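PDB 3OTN: SusD superfamily protein from Parabacteroides distasonis, which is a putative outer-membrane protein of the SusD family that probably binds glycans or other nutrients at the cell surface for uptake. Local coordinates for residues G183-M187 and G188-A192; Y334-Y337 and K338-D341; S356-R359 and Y360-L364; I383-V386 and N387-G391. All coordinates share one frame; numbering follows the deposited sequence.

In the fold
Interactions 1 to 4 follow one another along the chain without overlap. Interaction 1 starts helix 187-202, and interaction 3 starts helix 360-375; their centres lie about 11 Å apart, and A192 packs against V363 and Y358. Interaction 4 belongs to helix 380-392, the next helix after 360-375, and touches interaction 3 through I385 and I389, with centres about 15 Å apart. One ethanediol molecule touches both contacts. Interaction 2, leaving strand 334-336, touches none of the others, though its nearest atoms come to about 4 Å from interaction 3 and stay about 17 Å from interaction 1. Helix starts from both family regions thus meet in the interior, consistent with the helical, TPR-like core of SusD proteins.

Interaction 1 of 4, residues G183-M187 and G188-A192; sequences GRVSM and GAVKA
An N-terminal helix cap joins the loop 183-187 to the first turn of helix 187-202, with S186 as the N-cap residue. Its OG accepts a hydrogen from A189 N at 3.3 Å, the N-H pointing at the oxygen with an angle of 157°. This is possible because chi1 is 60°, which puts OG between the backbone N and the carbonyl carbon and turns it back over the start of the helix. The S186 carbonyl serves the same turn: V190 N approaches in the carbonyl plane and bonds S186 O at 3.1 Å. One residue later, K191 N donates to M187 O at 2.8 Å, so the regular i to i+4 pattern is in place at once.

Side chains pack alongside the cap. The selenium of M187 (a selenomethionine) sits 4.3 Å from V190 CB, its chain bent at chi2 and chi3. The same side chain crosses that of K191, with M187 CG 3.8 Å from K191 CE. K191 CG also lies against M187 O at 3.2 Å, while its NZ continues to salt bridges with E222 and E172. On the flank of the cap V185 CG1 meets A189 CB and V190 CG2, each at 4.4 Å, and F120 of helix 108-133 packs on V185, A189 and V190.

S186 OG has a further, weak bond to F178 O, and M187 and G188 make backbone bonds with A177 and F178. All the touching residues are buried, so the serine hydroxyl supplies a needed acceptor to A189 N, a first-turn amide with no helical carbonyl four residues before it.

Interaction 2 of 4, residues Y334-Y337 and K338-D341; sequences YYIY and KFFD
A type I beta turn runs from Y337 to F340, with K338 and F339 at its corners, and takes the chain out of strand 334-336, an edge strand of a three-stranded antiparallel sheet, toward helix 342-348. One backbone bond closes the turn, and a water braces it. F340 N donates to Y337 O at 3.0 Å, but the donor stands 56° above the carbonyl plane. The water joins the strand end to the turn, giving a hydrogen to I336 O at 2.7 Å and accepting one from F339 N at 2.9 Å.

Aromatic contact comes next. The Y337 and F340 rings form an offset stack, centroids 4.5 Å apart and planes at 26°. In both residues CG lies opposite the backbone N (chi1 -158° in Y337), and Y337 CE1 sits over one face of the F340 ring, 3.4 Å from F340 CG. F340 CB adds a CH-pi contact over one face of the Y337 ring. F309 and Y312, from the neighbouring strand 308-312, meet Y337 and F340 respectively.

The remaining side-chain contacts centre on I336 CG2. It touches K338 CB at 3.8 Å, the two side chains crossing at a slant, while K338 NZ reaches E421 and the C419 carbonyl. I336 CG2 also approaches F339 CD2, at 4.2 Å.

Interaction 3 of 4, residues S356-R359 and Y360-L364; sequences SVYR and YTDVL. With EDO (1,2-ethanediol), chain S.
R359 and T361 lie alongside each other and point the same way, T361 CB resting over one face of the guanidinium at 3.6 Å from R359 NH1. The arginine gets there by a first torsion of 68°, which tucks CG between the backbone N and the carbonyl carbon, followed by an extended chain as far as NE. R359 O receives two weak hydrogen bonds, from D362 N at 3.2 Å and from V363 N at 3.3 Å. D362 OD2 stands 3.8 Å from Y358 CD1, with the carboxylate and ring planes 30° apart. Y360 OH shares a hydrogen bond of 3.0 Å with O2 of a bound ethanediol, probably from the crystallisation liquor.

Charged neighbours set these groups in place. R359 is bridged to E421 and E248, and E248 also takes a bond from T361 OG1; D362 pairs with K423 and R414. Y358 OH is held by D196 of helix 187-202.

Taken together this is a buried strand-to-helix junction: a classic beta bulge at V357 and Y358, both facing Y251, leads through the N-cap residue R359 into helix 360-375.

Interaction 4 of 4, residues I383-V386 and N387-G391; sequences IDIV and NQIRG. With EDO (1,2-ethanediol), chain S.
I385 and I389 run alongside each other on one side of helix 380-392, pointing the same way, with I385 CG2 3.9 Å from I389 CD1. I385 faces L364 and Y367 and I389 faces T361 and L365, so this strip of the helix packs onto helix 360-375. V386 and R390 are similarly aligned: V386 CG1 meets R390 CD at 3.7 Å. Beyond CD the arginine bends at chi3 (61°), which turns its guanidinium toward E409, E296 and the carbonyl of A396. V386 itself packs on F406 and F398.

I383 and N387 form a third pair set side by side, N387 ND2 lying 3.7 Å from I383 CG2. The amide is fixed from both ends: its OD1 accepts from F398 N, and its ND2 gives a hydrogen to a water at 2.8 Å. That water in turn donates to D384 OD1 at 2.6 Å, linking two side chains one turn apart, and Q380 provides the carboxylate with a second partner.

All of this rides on a regular alpha-helix. N387, Q388, I389 and R390 each donate their backbone N to the carbonyl four residues earlier, as in I389 N to I385 O at 3.1 Å with an N-H...O angle of 166°.

Q388, given in one of two deposited conformers, is exposed. Extended beyond CG, its chain puts NE2 at 3.8 Å from D384 CB, and NE2 donates to O1 of ethanediol at 3.1 Å with an angle of 163°, a bond that holds for this conformer alone and is therefore uncertain; Q381 and Y360 bind the same molecule.

Interaction 1 of 4, residues G183-M187 and G188-A192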
loop_
_atom_site.group_PDB
_atom_site.type_symbol
_atom_site.label_atom_id
_atom_site.label_comp_id
_atom_site.label_asym_id
_atom_site.label_seq_id
_atom_site.Cartn_x
_atom_site.Cartn_y
_atom_site.Cartn_z
ATOM N N GLY A 183 3.031 3.132 -16.687
ATOM C CA GLY A 183 2.322 2.297 -15.741
ATOM C C GLY A 183 2.748 0.831 -15.787
ATOM O O GLY A 183 2.316 0.068 -14.941
ATOM N N ARG A 184 3.623 0.438 -16.714
ATOM C CA ARG A 184 4.009 -1.005 -16.813
ATOM C C ARG A 184 5.020 -1.349 -15.713
ATOM O O ARG A 184 5.662 -0.454 -15.158
ATOM C CB ARG A 184 4.577 -1.310 -18.187
ATOM C CG ARG A 184 3.557 -0.974 -19.290
ATOM C CD ARG A 184 3.827 -1.700 -20.532
ATOM N NE ARG A 184 3.576 -3.139 -20.402
ATOM C CZ ARG A 184 2.399 -3.753 -20.549
ATOM N NH1 ARG A 184 1.262 -3.094 -20.807
ATOM N NH2 ARG A 184 2.359 -5.077 -20.460
ATOM N N VAL A 185 5.074 -2.627 -15.356
ATOM C CA VAL A 185 6.103 -3.140 -14.462
ATOM C C VAL A 185 7.507 -2.828 -15.057
ATOM O O VAL A 185 7.696 -2.874 -16.267
ATOM C CB VAL A 185 5.914 -4.671 -14.262
ATOM C CG1 VAL A 185 7.068 -5.270 -13.487
ATOM C CG2 VAL A 185 4.552 -4.919 -13.570
ATOM N N SER A 186 8.456 -2.457 -14.209
ATOM C CA SER A 186 9.823 -2.116 -14.610
ATOM C C SER A 186 10.763 -2.791 -13.627
ATOM O O SER A 186 10.320 -3.287 -12.601
ATOM C CB SER A 186 10.030 -0.603 -14.488
ATOM O OG SER A 186 9.831 -0.161 -13.139
HETATM N N MSE A 187 12.059 -2.766 -13.906
HETATM C CA MSE A 187 13.014 -3.333 -12.951
HETATM C C MSE A 187 12.992 -2.551 -11.648
HETATM O O MSE A 187 13.192 -3.127 -10.575
HETATM C CB MSE A 187 14.425 -3.363 -13.527
HETATM C CG MSE A 187 15.348 -4.221 -12.717
HETATM SE SE MSE A 187 14.821 -6.054 -13.043
HETATM C CE MSE A 187 15.540 -6.247 -14.829
ATOM N N GLY A 188 12.724 -1.250 -11.707
ATOM C CA GLY A 188 12.584 -0.481 -10.463
ATOM C C GLY A 188 11.466 -1.015 -9.557
ATOM O O GLY A 188 11.626 -1.075 -8.346
ATOM N N ALA A 189 10.341 -1.414 -10.157
ATOM C CA ALA A 189 9.243 -2.014 -9.440
ATOM C C ALA A 189 9.669 -3.348 -8.815
ATOM O O ALA A 189 9.362 -3.615 -7.651
ATOM C CB ALA A 189 7.978 -2.212 -10.394
ATOM N N VAL A 190 10.379 -4.169 -9.592
ATOM C CA VAL A 190 10.862 -5.459 -9.099
ATOM C C VAL A 190 11.792 -5.259 -7.920
ATOM O O VAL A 190 11.696 -5.985 -6.928
ATOM C CB VAL A 190 11.643 -6.244 -10.223
ATOM C CG1 VAL A 190 12.394 -7.439 -9.633
ATOM C CG2 VAL A 190 10.709 -6.640 -11.348
ATOM N N LYS A 191 12.711 -4.306 -8.042
ATOM C CA LYS A 191 13.683 -4.056 -6.953
ATOM C C LYS A 191 13.001 -3.484 -5.722
ATOM O O LYS A 191 13.365 -3.847 -4.625
ATOM C CB LYS A 191 14.822 -3.098 -7.349
ATOM C CG LYS A 191 15.619 -3.461 -8.548
ATOM C CD LYS A 191 16.406 -4.678 -8.379
ATOM C CE LYS A 191 17.398 -4.877 -9.589
ATOM N NZ LYS A 191 18.247 -6.007 -9.230
ATOM N N ALA A 192 12.010 -2.613 -5.903
ATOM C CA ALA A 192 11.255 -2.036 -4.766
ATOM C C ALA A 192 10.480 -3.125 -4.016
ATOM O O ALA A 192 10.515 -3.198 -2.786
ATOM C CB ALA A 192 10.307 -0.934 -5.245
#

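Interaction 2 of 4, residues Y334-Y337 and K338-D341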
loop_
_atom_site.group_PDB
_atom_site.type_symbol
_atom_site.label_atom_id
_atom_site.label_comp_id
_atom_site.label_asym_id
_atom_site.label_seq_id
_atom_site.Cartn_x
_atom_site.Cartn_y
_atom_site.Cartn_z
ATOM N N TYR A 334 -9.726 17.725 11.813
ATOM C CA TYR A 334 -8.726 17.425 10.794
ATOM C C TYR A 334 -9.259 16.403 9.789
ATOM O O TYR A 334 -9.895 15.417 10.153
ATOM C CB TYR A 334 -7.447 16.875 11.419
ATOM C CG TYR A 334 -6.821 17.776 12.477
ATOM C CD1 TYR A 334 -6.273 19.007 12.136
ATOM C CD2 TYR A 334 -6.697 17.342 13.802
ATOM C CE1 TYR A 334 -5.659 19.821 13.105
ATOM C CE2 TYR A 334 -6.100 18.140 14.773
ATOM C CZ TYR A 334 -5.569 19.370 14.422
ATOM O OH TYR A 334 -4.966 20.133 15.416
ATOM N N TYR A 335 -8.975 16.656 8.516
ATOM C CA TYR A 335 -9.241 15.710 7.448
ATOM C C TYR A 335 -7.992 15.544 6.592
ATOM O O TYR A 335 -7.131 16.446 6.543
ATOM C CB TYR A 335 -10.417 16.190 6.622
ATOM C CG TYR A 335 -11.689 16.193 7.429
ATOM C CD1 TYR A 335 -12.508 15.059 7.463
ATOM C CD2 TYR A 335 -12.052 17.300 8.213
ATOM C CE1 TYR A 335 -13.675 15.025 8.253
ATOM C CE2 TYR A 335 -13.218 17.276 9.007
ATOM C CZ TYR A 335 -14.022 16.139 9.013
ATOM O OH TYR A 335 -15.171 16.102 9.768
ATOM N N ILE A 336 -7.888 14.387 5.947
ATOM C CA ILE A 336 -6.781 14.111 5.048
ATOM C C ILE A 336 -6.935 14.858 3.731
ATOM O O ILE A 336 -7.905 14.668 3.011
ATOM C CB ILE A 336 -6.586 12.610 4.811
ATOM C CG1 ILE A 336 -6.149 11.939 6.127
ATOM C CG2 ILE A 336 -5.488 12.424 3.720
ATOM C CD1 ILE A 336 -6.598 10.456 6.315
ATOM N N TYR A 337 -5.956 15.720 3.462
ATOM C CA TYR A 337 -5.810 16.495 2.234
ATOM C C TYR A 337 -4.753 15.912 1.297
ATOM O O TYR A 337 -4.658 16.330 0.141
ATOM C CB TYR A 337 -5.378 17.931 2.591
ATOM C CG TYR A 337 -5.659 18.988 1.557
ATOM C CD1 TYR A 337 -6.966 19.325 1.205
ATOM C CD2 TYR A 337 -4.609 19.681 0.923
ATOM C CE1 TYR A 337 -7.227 20.334 0.254
ATOM C CE2 TYR A 337 -4.882 20.681 -0.035
ATOM C CZ TYR A 337 -6.183 21.003 -0.346
ATOM O OH TYR A 337 -6.447 21.986 -1.279
ATOM N N LYS A 338 -3.998 14.916 1.772
ATOM C CA LYS A 338 -2.855 14.329 1.024
ATOM C C LYS A 338 -3.189 13.889 -0.415
ATOM O O LYS A 338 -2.360 14.015 -1.335
ATOM C CB LYS A 338 -2.312 13.172 1.852
ATOM C CG LYS A 338 -1.004 12.618 1.477
ATOM C CD LYS A 338 -0.501 11.706 2.600
ATOM C CE LYS A 338 0.718 10.984 2.163
ATOM N NZ LYS A 338 1.398 10.252 3.251
ATOM N N PHE A 339 -4.431 13.470 -0.624
ATOM C CA PHE A 339 -4.892 12.922 -1.905
ATOM C C PHE A 339 -6.006 13.753 -2.544
ATOM O O PHE A 339 -6.757 13.242 -3.333
ATOM C CB PHE A 339 -5.362 11.490 -1.672
ATOM C CG PHE A 339 -4.368 10.652 -0.896
ATOM C CD1 PHE A 339 -3.104 10.408 -1.415
ATOM C CD2 PHE A 339 -4.690 10.120 0.352
ATOM C CE1 PHE A 339 -2.179 9.620 -0.722
ATOM C CE2 PHE A 339 -3.765 9.336 1.052
ATOM C CZ PHE A 339 -2.519 9.083 0.500
ATOM N N PHE A 340 -6.025 15.051 -2.253
ATOM C CA PHE A 340 -7.072 15.965 -2.707
ATOM C C PHE A 340 -6.815 16.442 -4.158
ATOM O O PHE A 340 -6.165 17.466 -4.426
ATOM C CB PHE A 340 -7.168 17.107 -1.697
ATOM C CG PHE A 340 -8.393 17.969 -1.816
ATOM C CD1 PHE A 340 -8.448 19.035 -2.731
ATOM C CD2 PHE A 340 -9.450 17.809 -0.917
ATOM C CE1 PHE A 340 -9.583 19.869 -2.774
ATOM C CE2 PHE A 340 -10.555 18.600 -0.977
ATOM C CZ PHE A 340 -10.623 19.650 -1.901
ATOM N N ASP A 341 -7.298 15.630 -5.088
ATOM C CA ASP A 341 -7.331 15.941 -6.524
ATOM C C ASP A 341 -8.303 17.097 -6.686
ATOM O O ASP A 341 -9.520 16.911 -6.778
ATOM C CB ASP A 341 -7.740 14.676 -7.313
ATOM C CG ASP A 341 -7.837 14.901 -8.841
ATOM O OD1 ASP A 341 -7.784 16.051 -9.335
ATOM O OD2 ASP A 341 -8.024 13.890 -9.545
HETATM O O HOH W 1 -7.058 13.663 0.596
#

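Interaction 3 of 4, residues S356-R359 and Y360-L364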
loop_
_atom_site.group_PDB
_atom_site.type_symbol
_atom_site.label_atom_id
_atom_site.label_comp_id
_atom_site.label_asym_id
_atom_site.label_seq_id
_atom_site.Cartn_x
_atom_site.Cartn_y
_atom_site.Cartn_z
ATOM N N SER A 356 -0.525 5.056 -5.394
ATOM C CA SER A 356 0.772 4.385 -5.322
ATOM C C SER A 356 0.789 3.018 -4.658
ATOM O O SER A 356 0.141 2.810 -3.642
ATOM C CB SER A 356 1.767 5.268 -4.601
ATOM O OG SER A 356 2.022 6.366 -5.398
ATOM N N VAL A 357 1.530 2.091 -5.259
ATOM C CA VAL A 357 1.937 0.846 -4.603
ATOM C C VAL A 357 3.381 1.012 -4.075
ATOM O O VAL A 357 3.653 0.679 -2.925
ATOM C CB VAL A 357 1.822 -0.371 -5.576
ATOM C CG1 VAL A 357 2.396 -1.637 -4.960
ATOM C CG2 VAL A 357 0.376 -0.572 -5.983
ATOM N N TYR A 358 4.294 1.499 -4.911
ATOM C CA TYR A 358 5.656 1.897 -4.456
ATOM C C TYR A 358 6.026 3.253 -5.017
ATOM O O TYR A 358 5.851 3.497 -6.212
ATOM C CB TYR A 358 6.752 0.884 -4.856
ATOM C CG TYR A 358 6.682 -0.362 -4.029
ATOM C CD1 TYR A 358 7.057 -0.346 -2.703
ATOM C CD2 TYR A 358 6.181 -1.545 -4.553
ATOM C CE1 TYR A 358 6.934 -1.473 -1.904
ATOM C CE2 TYR A 358 6.057 -2.674 -3.764
ATOM C CZ TYR A 358 6.447 -2.623 -2.444
ATOM O OH TYR A 358 6.307 -3.706 -1.654
ATOM N N ARG A 359 6.559 4.117 -4.166
ATOM C CA ARG A 359 7.167 5.370 -4.580
ATOM C C ARG A 359 8.564 5.490 -3.959
ATOM O O ARG A 359 8.915 4.780 -3.044
ATOM C CB ARG A 359 6.284 6.567 -4.243
ATOM C CG ARG A 359 6.107 6.900 -2.760
ATOM C CD ARG A 359 5.197 8.080 -2.668
ATOM N NE ARG A 359 4.850 8.531 -1.306
ATOM C CZ ARG A 359 5.322 9.623 -0.700
ATOM N NH1 ARG A 359 6.245 10.389 -1.283
ATOM N NH2 ARG A 359 4.840 9.987 0.506
ATOM N N TYR A 360 9.376 6.354 -4.526
ATOM C CA TYR A 360 10.786 6.469 -4.143
ATOM C C TYR A 360 11.023 6.786 -2.682
ATOM O O TYR A 360 11.972 6.241 -2.078
ATOM C CB TYR A 360 11.431 7.531 -5.023
ATOM C CG TYR A 360 12.935 7.602 -5.049
ATOM C CD1 TYR A 360 13.705 6.471 -5.241
ATOM C CD2 TYR A 360 13.568 8.831 -5.018
ATOM C CE1 TYR A 360 15.072 6.567 -5.346
ATOM C CE2 TYR A 360 14.932 8.938 -5.122
ATOM C CZ TYR A 360 15.675 7.811 -5.288
ATOM O OH TYR A 360 17.021 7.916 -5.375
ATOM N N THR A 361 10.183 7.628 -2.081
ATOM C CA THR A 361 10.364 7.925 -0.625
ATOM C C THR A 361 10.361 6.660 0.246
ATOM O O THR A 361 11.217 6.504 1.125
ATOM C CB THR A 361 9.361 8.963 -0.082
ATOM O OG1 THR A 361 9.576 10.216 -0.728
ATOM C CG2 THR A 361 9.520 9.161 1.454
ATOM N N ASP A 362 9.432 5.748 -0.036
ATOM C CA ASP A 362 9.314 4.458 0.649
ATOM C C ASP A 362 10.592 3.647 0.439
ATOM O O ASP A 362 11.150 3.117 1.384
ATOM C CB ASP A 362 8.112 3.704 0.064
ATOM C CG ASP A 362 7.704 2.438 0.843
ATOM O OD1 ASP A 362 8.307 2.037 1.886
ATOM O OD2 ASP A 362 6.699 1.835 0.370
ATOM N N VAL A 363 11.090 3.630 -0.789
ATOM C CA VAL A 363 12.287 2.853 -1.102
ATOM C C VAL A 363 13.504 3.413 -0.340
ATOM O O VAL A 363 14.286 2.641 0.183
ATOM C CB VAL A 363 12.570 2.761 -2.592
ATOM C CG1 VAL A 363 13.917 2.029 -2.840
ATOM C CG2 VAL A 363 11.429 2.039 -3.304
ATOM N N LEU A 364 13.663 4.734 -0.309
ATOM C CA LEU A 364 14.736 5.373 0.466
ATOM C C LEU A 364 14.685 4.998 1.973
ATOM O O LEU A 364 15.706 4.630 2.583
ATOM C CB LEU A 364 14.664 6.892 0.326
ATOM C CG LEU A 364 14.874 7.526 -1.059
ATOM C CD1 LEU A 364 15.030 9.041 -0.959
ATOM C CD2 LEU A 364 16.079 6.900 -1.737
HETATM C C1 EDO S . 19.874 9.767 -2.303
HETATM O O1 EDO S . 20.691 10.494 -1.378
HETATM C C2 EDO S . 18.525 10.459 -2.450
HETATM O O2 EDO S . 18.033 10.259 -3.781
#

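Interaction 4 of 4, residues I383-V386 and N387-G391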
loop_
_atom_site.group_PDB
_atom_site.type_symbol
_atom_site.label_atom_id
_atom_site.label_comp_id
_atom_site.label_asym_id
_atom_site.label_seq_id
_atom_site.Cartn_x
_atom_site.Cartn_y
_atom_site.Cartn_z
ATOM N N ILE A 383 21.866 8.428 6.537
ATOM C CA ILE A 383 21.832 9.720 7.207
ATOM C C ILE A 383 21.267 10.772 6.258
ATOM O O ILE A 383 20.374 11.525 6.635
ATOM C CB ILE A 383 23.227 10.141 7.726
ATOM C CG1 ILE A 383 23.615 9.280 8.941
ATOM C CG2 ILE A 383 23.284 11.651 8.111
ATOM C CD1 ILE A 383 25.060 9.431 9.363
ATOM N N ASP A 384 21.777 10.799 5.025
ATOM C CA ASP A 384 21.315 11.769 4.022
ATOM C C ASP A 384 19.823 11.569 3.687
ATOM O O ASP A 384 19.114 12.532 3.499
ATOM C CB ASP A 384 22.170 11.696 2.732
ATOM C CG ASP A 384 23.577 12.234 2.909
ATOM O OD1 ASP A 384 23.864 12.933 3.904
ATOM O OD2 ASP A 384 24.424 11.952 2.034
ATOM N N ILE A 385 19.354 10.324 3.619
ATOM C CA ILE A 385 17.936 10.014 3.318
ATOM C C ILE A 385 17.006 10.609 4.395
ATOM O O ILE A 385 16.064 11.340 4.070
ATOM C CB ILE A 385 17.732 8.475 3.161
ATOM C CG1 ILE A 385 18.258 8.018 1.800
ATOM C CG2 ILE A 385 16.249 8.031 3.388
ATOM C CD1 ILE A 385 18.539 6.505 1.711
ATOM N N VAL A 386 17.326 10.355 5.661
ATOM C CA VAL A 386 16.567 10.906 6.771
ATOM C C VAL A 386 16.590 12.440 6.754
ATOM O O VAL A 386 15.554 13.074 6.939
ATOM C CB VAL A 386 17.054 10.346 8.141
ATOM C CG1 VAL A 386 16.485 11.133 9.275
ATOM C CG2 VAL A 386 16.624 8.878 8.271
ATOM N N ASN A 387 17.745 13.039 6.479
ATOM C CA ASN A 387 17.816 14.512 6.430
ATOM C C ASN A 387 17.116 15.166 5.227
ATOM O O ASN A 387 16.606 16.272 5.346
ATOM C CB ASN A 387 19.266 14.976 6.546
ATOM C CG ASN A 387 19.844 14.731 7.933
ATOM O OD1 ASN A 387 19.120 14.656 8.926
ATOM N ND2 ASN A 387 21.152 14.616 8.004
ATOM N N GLN A 388 17.087 14.474 4.086
ATOM C CA GLN A 388 16.359 14.953 2.903
ATOM C C GLN A 388 14.851 14.952 3.172
ATOM O O GLN A 388 14.173 15.918 2.869
ATOM C CB GLN A 388 16.702 14.106 1.662
ATOM C CG GLN A 388 18.137 14.318 1.125
ATOM C CD GLN A 388 18.688 13.084 0.396
ATOM O OE1 GLN A 388 17.961 12.104 0.174
ATOM N NE2 GLN A 388 19.979 13.121 0.037
ATOM N N ILE A 389 14.342 13.862 3.766
ATOM C CA ILE A 389 12.907 13.720 4.083
ATOM C C ILE A 389 12.490 14.723 5.137
ATOM O O ILE A 389 11.483 15.393 4.996
ATOM C CB ILE A 389 12.526 12.226 4.399
ATOM C CG1 ILE A 389 12.766 11.382 3.119
ATOM C CG2 ILE A 389 11.077 12.105 4.899
ATOM C CD1 ILE A 389 12.871 9.880 3.362
ATOM N N ARG A 390 13.316 14.885 6.157
ATOM C CA ARG A 390 13.102 15.896 7.172
ATOM C C ARG A 390 13.163 17.318 6.585
ATOM O O ARG A 390 12.308 18.136 6.900
ATOM C CB ARG A 390 14.105 15.721 8.330
ATOM C CG ARG A 390 13.795 14.505 9.227
ATOM C CD ARG A 390 14.904 14.303 10.302
ATOM N NE ARG A 390 14.984 15.465 11.160
ATOM C CZ ARG A 390 14.205 15.715 12.223
ATOM N NH1 ARG A 390 13.281 14.852 12.669
ATOM N NH2 ARG A 390 14.369 16.855 12.871
ATOM N N GLY A 391 14.141 17.583 5.714
ATOM C CA GLY A 391 14.294 18.909 5.058
ATOM C C GLY A 391 13.093 19.326 4.210
ATOM O O GLY A 391 12.662 20.466 4.262
HETATM C C1 EDO S . 19.874 9.767 -2.303
HETATM O O1 EDO S . 20.691 10.494 -1.378
HETATM C C2 EDO S . 18.525 10.459 -2.450
HETATM O O2 EDO S . 18.033 10.259 -3.781
HETATM O O HOH W 2 22.893 14.503 5.786
#